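Local coordinates for 2-aminomuconic 6-semialdehyde dehydrogenase (Pseudomonas sp., PDB 7BZV), which catalyses the NAD+-dependent oxidation of 2-aminomuconic 6-semialdehyde in the meta-cleavage pathway of 2-aminophenol breakdown, with tetramer assembly required for cofactor binding, at residues V316-E321 with D363-G368; K337-F342 with G356-F361. All blocks are in the same frame, centred on the assembly; numbering follows the deposited sequence.

Contact 1 of 2, residues V316-E321 with D363-G368; sequences VDWPHE and DERDNG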
# COMPACT_ATOMS: atom_id res chain seq x y z
N VAL B 316 18.63 -19.72 -38.46
CA VAL B 316 19.67 -18.68 -38.40
C VAL B 316 19.84 -18.16 -39.82
O VAL B 316 20.51 -18.78 -40.66
CB VAL B 316 20.98 -19.25 -37.85
CG1 VAL B 316 22.02 -18.13 -37.66
CG2 VAL B 316 20.72 -20.00 -36.58
N ASP B 317 19.26 -17.02 -40.14
CA ASP B 317 19.16 -16.63 -41.55
C ASP B 317 18.89 -15.14 -41.63
O ASP B 317 18.91 -14.45 -40.61
CB ASP B 317 18.05 -17.41 -42.25
CG ASP B 317 18.37 -17.75 -43.70
OD1 ASP B 317 18.74 -16.86 -44.50
OD2 ASP B 317 18.25 -18.94 -44.02
N TRP B 318 18.58 -14.67 -42.83
CA TRP B 318 18.21 -13.28 -43.08
C TRP B 318 17.27 -12.75 -42.00
O TRP B 318 16.16 -13.29 -41.84
CB TRP B 318 17.50 -13.16 -44.42
CG TRP B 318 18.43 -13.27 -45.58
CD1 TRP B 318 18.47 -14.28 -46.50
CD2 TRP B 318 19.45 -12.35 -45.94
NE1 TRP B 318 19.47 -14.04 -47.41
CE2 TRP B 318 20.08 -12.86 -47.09
CE3 TRP B 318 19.89 -11.15 -45.40
CZ2 TRP B 318 21.13 -12.19 -47.71
CZ3 TRP B 318 20.93 -10.49 -46.01
CH2 TRP B 318 21.53 -11.01 -47.17
N PRO B 319 17.65 -11.70 -41.27
CA PRO B 319 16.78 -11.24 -40.16
C PRO B 319 15.45 -10.68 -40.61
O PRO B 319 14.48 -10.70 -39.83
CB PRO B 319 17.64 -10.16 -39.48
CG PRO B 319 19.05 -10.65 -39.64
CD PRO B 319 19.02 -11.19 -41.12
N HIS B 320 15.35 -10.18 -41.84
CA HIS B 320 14.10 -9.60 -42.29
C HIS B 320 13.06 -10.65 -42.65
O HIS B 320 11.90 -10.29 -42.84
CB HIS B 320 14.33 -8.68 -43.48
CG HIS B 320 14.92 -9.38 -44.66
ND1 HIS B 320 16.28 -9.56 -44.81
CD2 HIS B 320 14.34 -9.99 -45.72
CE1 HIS B 320 16.51 -10.22 -45.93
NE2 HIS B 320 15.35 -10.50 -46.50
N GLU B 321 13.43 -11.93 -42.75
CA GLU B 321 12.45 -12.96 -43.07
C GLU B 321 11.64 -13.32 -41.83
O GLU B 321 12.19 -13.45 -40.73
CB GLU B 321 13.14 -14.21 -43.62
CG GLU B 321 13.55 -14.01 -45.10
CD GLU B 321 14.44 -15.13 -45.66
OE1 GLU B 321 14.34 -16.28 -45.21
OE2 GLU B 321 15.22 -14.84 -46.59
N ASP B 363 27.70 -15.49 -49.05
CA ASP B 363 27.39 -14.18 -49.59
C ASP B 363 27.95 -13.12 -48.63
O ASP B 363 28.82 -13.42 -47.81
CB ASP B 363 25.87 -14.06 -49.85
CG ASP B 363 25.02 -14.37 -48.60
OD1 ASP B 363 25.40 -13.98 -47.48
OD2 ASP B 363 23.96 -15.00 -48.76
N GLU B 364 27.48 -11.88 -48.79
CA GLU B 364 27.98 -10.76 -48.01
C GLU B 364 27.78 -10.97 -46.50
O GLU B 364 28.50 -10.37 -45.69
CB GLU B 364 27.26 -9.48 -48.47
CG GLU B 364 25.74 -9.48 -48.24
CD GLU B 364 24.93 -9.95 -49.45
OE1 GLU B 364 23.79 -9.46 -49.63
OE2 GLU B 364 25.42 -10.82 -50.20
N ARG B 365 26.82 -11.81 -46.11
CA ARG B 365 26.59 -12.06 -44.69
C ARG B 365 27.85 -12.59 -44.03
O ARG B 365 27.98 -12.49 -42.81
CB ARG B 365 25.46 -13.07 -44.49
CG ARG B 365 24.07 -12.50 -44.74
CD ARG B 365 23.00 -13.57 -44.58
NE ARG B 365 22.78 -14.34 -45.81
CZ ARG B 365 21.93 -15.35 -45.90
NH1 ARG B 365 21.23 -15.71 -44.83
NH2 ARG B 365 21.76 -15.99 -47.05
N ASP B 366 28.78 -13.15 -44.79
CA ASP B 366 29.98 -13.69 -44.17
C ASP B 366 30.94 -12.60 -43.71
O ASP B 366 31.88 -12.91 -42.96
CB ASP B 366 30.67 -14.65 -45.14
CG ASP B 366 29.82 -15.89 -45.42
OD1 ASP B 366 29.27 -16.47 -44.46
OD2 ASP B 366 29.69 -16.30 -46.61
N ASN B 367 30.76 -11.35 -44.14
CA ASN B 367 31.48 -10.24 -43.53
C ASN B 367 30.75 -9.68 -42.33
O ASN B 367 31.22 -8.71 -41.73
CB ASN B 367 31.74 -9.13 -44.54
CG ASN B 367 32.53 -9.61 -45.75
OD1 ASN B 367 33.48 -10.40 -45.63
ND2 ASN B 367 32.15 -9.14 -46.92
N GLY B 368 29.59 -10.23 -41.99
CA GLY B 368 28.88 -9.87 -40.78
C GLY B 368 29.41 -10.64 -39.59
O GLY B 368 30.43 -11.33 -39.65
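A cation-pi stack, held by a three-residue salt-bridge network, joins two surface loops of the aldehyde dehydrogenase fold: 316-321, which follows helix 297-312, and 363-368, which lies between strands 351-354 and 374-377. The guanidinium of Arg365 lies flat on one face of the Trp318 indole, the planes 21° apart, with CZ 3.4 Å from the centroid of the five-membered ring. The aliphatic part of the same side chain continues the cover: Arg365 CD stands almost on the normal of the six-membered ring, 3.7 Å from its centroid, as a CH-pi contact. This placement follows from the torsions. Arg365 CG is anti to the carbonyl carbon, the chain is extended from CA to CD, and a bend at chi3 (-86°) lays the flat head along the indole.

Acidic groups fix the head at both ends. Asp363 takes it side-on, its two oxygens facing NE and NH2, and the bond from Arg365 NH2 to Asp363 OD2 is 3.0 Å long and close to the guanidinium plane. Asp363 OD1 also accepts from the backbone N of Arg365 at 2.9 Å, an Asx turn that sets the carboxylate at the start of the 3-10 segment 364-367. On the far end Arg365 NH1 reaches Asp317 OD1 at 2.8 Å, arriving from above the carboxylate plane. The backbone N of Trp318 binds the anti lone pair of Asp317 OD1, also at 2.8 Å, so one oxygen grips both partners of the stack. These flanking carboxylates would be expected to keep Arg365 charged. Trp370 packs against Arg365 as well. At the edge of the indole, Glu364 OE1 comes to 3.7 Å from Trp318 CH2, near the ring plane.

Contact 2 of 2, residues K337-F342 with G356-F361; sequences KVLSYF and GGVPRF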
# COMPACT_ATOMS: atom_id res chain seq x y z
N LYS B 337 34.87 -11.86 -29.19
CA LYS B 337 34.88 -12.26 -27.78
C LYS B 337 34.14 -13.58 -27.56
O LYS B 337 34.63 -14.46 -26.85
CB LYS B 337 34.27 -11.16 -26.90
CG LYS B 337 34.18 -11.52 -25.42
CD LYS B 337 33.33 -10.50 -24.66
CE LYS B 337 33.03 -10.96 -23.22
NZ LYS B 337 31.57 -10.93 -22.87
N VAL B 338 32.96 -13.75 -28.15
CA VAL B 338 32.24 -15.01 -27.98
C VAL B 338 33.04 -16.17 -28.58
O VAL B 338 33.15 -17.24 -27.97
CB VAL B 338 30.83 -14.90 -28.60
CG1 VAL B 338 30.12 -16.24 -28.63
CG2 VAL B 338 30.02 -13.85 -27.83
N LEU B 339 33.62 -15.99 -29.76
CA LEU B 339 34.41 -17.09 -30.31
C LEU B 339 35.62 -17.42 -29.45
O LEU B 339 36.03 -18.58 -29.37
CB LEU B 339 34.86 -16.78 -31.73
CG LEU B 339 33.76 -16.76 -32.78
CD1 LEU B 339 34.36 -16.49 -34.17
CD2 LEU B 339 33.00 -18.08 -32.77
N SER B 340 36.24 -16.41 -28.83
CA SER B 340 37.32 -16.69 -27.89
C SER B 340 36.84 -17.59 -26.76
O SER B 340 37.59 -18.43 -26.26
CB SER B 340 37.87 -15.39 -27.30
OG SER B 340 37.88 -14.35 -28.26
N TYR B 341 35.59 -17.40 -26.32
CA TYR B 341 35.07 -18.25 -25.26
C TYR B 341 34.75 -19.64 -25.79
O TYR B 341 34.96 -20.62 -25.07
CB TYR B 341 33.85 -17.59 -24.60
CG TYR B 341 34.21 -16.72 -23.38
CD1 TYR B 341 34.68 -17.30 -22.20
CD2 TYR B 341 34.08 -15.34 -23.41
CE1 TYR B 341 35.01 -16.53 -21.08
CE2 TYR B 341 34.41 -14.55 -22.29
CZ TYR B 341 34.88 -15.15 -21.14
OH TYR B 341 35.19 -14.39 -20.04
N PHE B 342 34.27 -19.77 -27.04
CA PHE B 342 34.18 -21.09 -27.65
C PHE B 342 35.54 -21.79 -27.62
O PHE B 342 35.62 -23.01 -27.40
CB PHE B 342 33.68 -21.00 -29.11
CG PHE B 342 32.24 -20.62 -29.27
CD1 PHE B 342 31.44 -20.28 -28.18
CD2 PHE B 342 31.68 -20.58 -30.53
CE1 PHE B 342 30.11 -19.92 -28.35
CE2 PHE B 342 30.34 -20.22 -30.71
CZ PHE B 342 29.57 -19.90 -29.63
N GLY B 356 29.27 -24.29 -31.95
CA GLY B 356 30.68 -24.09 -31.69
C GLY B 356 31.44 -23.38 -32.78
O GLY B 356 32.63 -23.12 -32.59
N GLY B 357 30.80 -23.02 -33.89
CA GLY B 357 31.47 -22.37 -34.99
C GLY B 357 30.66 -21.21 -35.52
O GLY B 357 29.90 -20.56 -34.80
N VAL B 358 30.81 -20.98 -36.82
CA VAL B 358 30.25 -19.81 -37.50
C VAL B 358 29.46 -20.33 -38.69
O VAL B 358 29.99 -21.14 -39.45
CB VAL B 358 31.37 -18.85 -37.94
CG1 VAL B 358 30.79 -17.75 -38.82
CG2 VAL B 358 32.10 -18.28 -36.72
N PRO B 359 28.23 -19.88 -38.92
CA PRO B 359 27.56 -20.27 -40.17
C PRO B 359 28.29 -19.68 -41.38
O PRO B 359 28.87 -18.59 -41.32
CB PRO B 359 26.15 -19.69 -40.03
CG PRO B 359 26.33 -18.49 -39.11
CD PRO B 359 27.50 -18.84 -38.18
N ARG B 360 28.28 -20.43 -42.47
CA ARG B 360 28.76 -19.94 -43.76
C ARG B 360 27.57 -19.81 -44.70
O ARG B 360 26.89 -20.80 -45.00
CB ARG B 360 29.81 -20.87 -44.38
CG ARG B 360 30.41 -20.31 -45.69
CD ARG B 360 31.04 -21.41 -46.53
NE ARG B 360 31.15 -21.08 -47.95
CZ ARG B 360 30.21 -21.33 -48.86
NH1 ARG B 360 29.08 -21.91 -48.50
NH2 ARG B 360 30.42 -21.00 -50.13
N PHE B 361 27.32 -18.60 -45.18
CA PHE B 361 26.20 -18.35 -46.07
C PHE B 361 26.59 -18.28 -47.54
O PHE B 361 25.72 -18.48 -48.40
CB PHE B 361 25.53 -17.04 -45.69
CG PHE B 361 25.00 -17.02 -44.30
CD1 PHE B 361 23.75 -17.57 -44.01
CD2 PHE B 361 25.73 -16.43 -43.28
CE1 PHE B 361 23.24 -17.51 -42.69
CE2 PHE B 361 25.23 -16.38 -41.97
CZ PHE B 361 24.00 -16.93 -41.68
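The backbone N of Phe342 is gripped by one hydrogen bond, to Val338 O at 2.9 Å, the regular bond of helix 332-348. It fixes the base of the side chain that carries most of the contact with 356-361. Phe342 CG is anti to the carbonyl carbon, and chi2 of 4° brings the CA-CB bond nearly into the ring plane, with CD1 swung toward CA and CD2 toward the glycines. Phe342 CD2 meets Gly356 O at 3.4 Å, and Gly356 C lies 3.6 Å from Phe342 CD2. Gly357 O approaches the ring edge at Phe342 CE2, 4.1 Å away.

The contact lies at one side of the seven-stranded sheet of the aldehyde dehydrogenase fold: helix 332-348 leads into its outermost strand 351-354, and the chain beyond returns past the helix. Gly356, at phi 99°, takes a conformation in which a CB would jam against the preceding carbonyl. The N of Gly356 is bonded to Thr374 OG1 and that of Gly357 to Glu372 OE1. An alanine in place of Phe342 would remove the ring and would probably loosen the packing of the helix on the two glycines and on Val371. One turn earlier, Leu339 crosses Val358 at about a right angle, Leu339 CD1 lying 3.8 Å from Val358 CG2.

In the fold
From the N terminus the chain leaves helix 297-312, passes through 316-321, then runs along helix 332-348, past 337-342, into edge strand 351-354. The loop beyond it first returns to the helix at 356-361, closing the shorter loop as contact 2. A few residues on, 363-368 meets 316-321 and closes the longer one as contact 1, before strand 374-377 rejoins the sheet. The loop of contact 2 thus lies within that of contact 1, without crossing it; the centres of the two contacts are about 15 Å apart. A probable hydrogen bond from Phe361 N to Asp366 OD1 joins them. Together they hold the excursion between two antiparallel strands to the helix and to the loop before it.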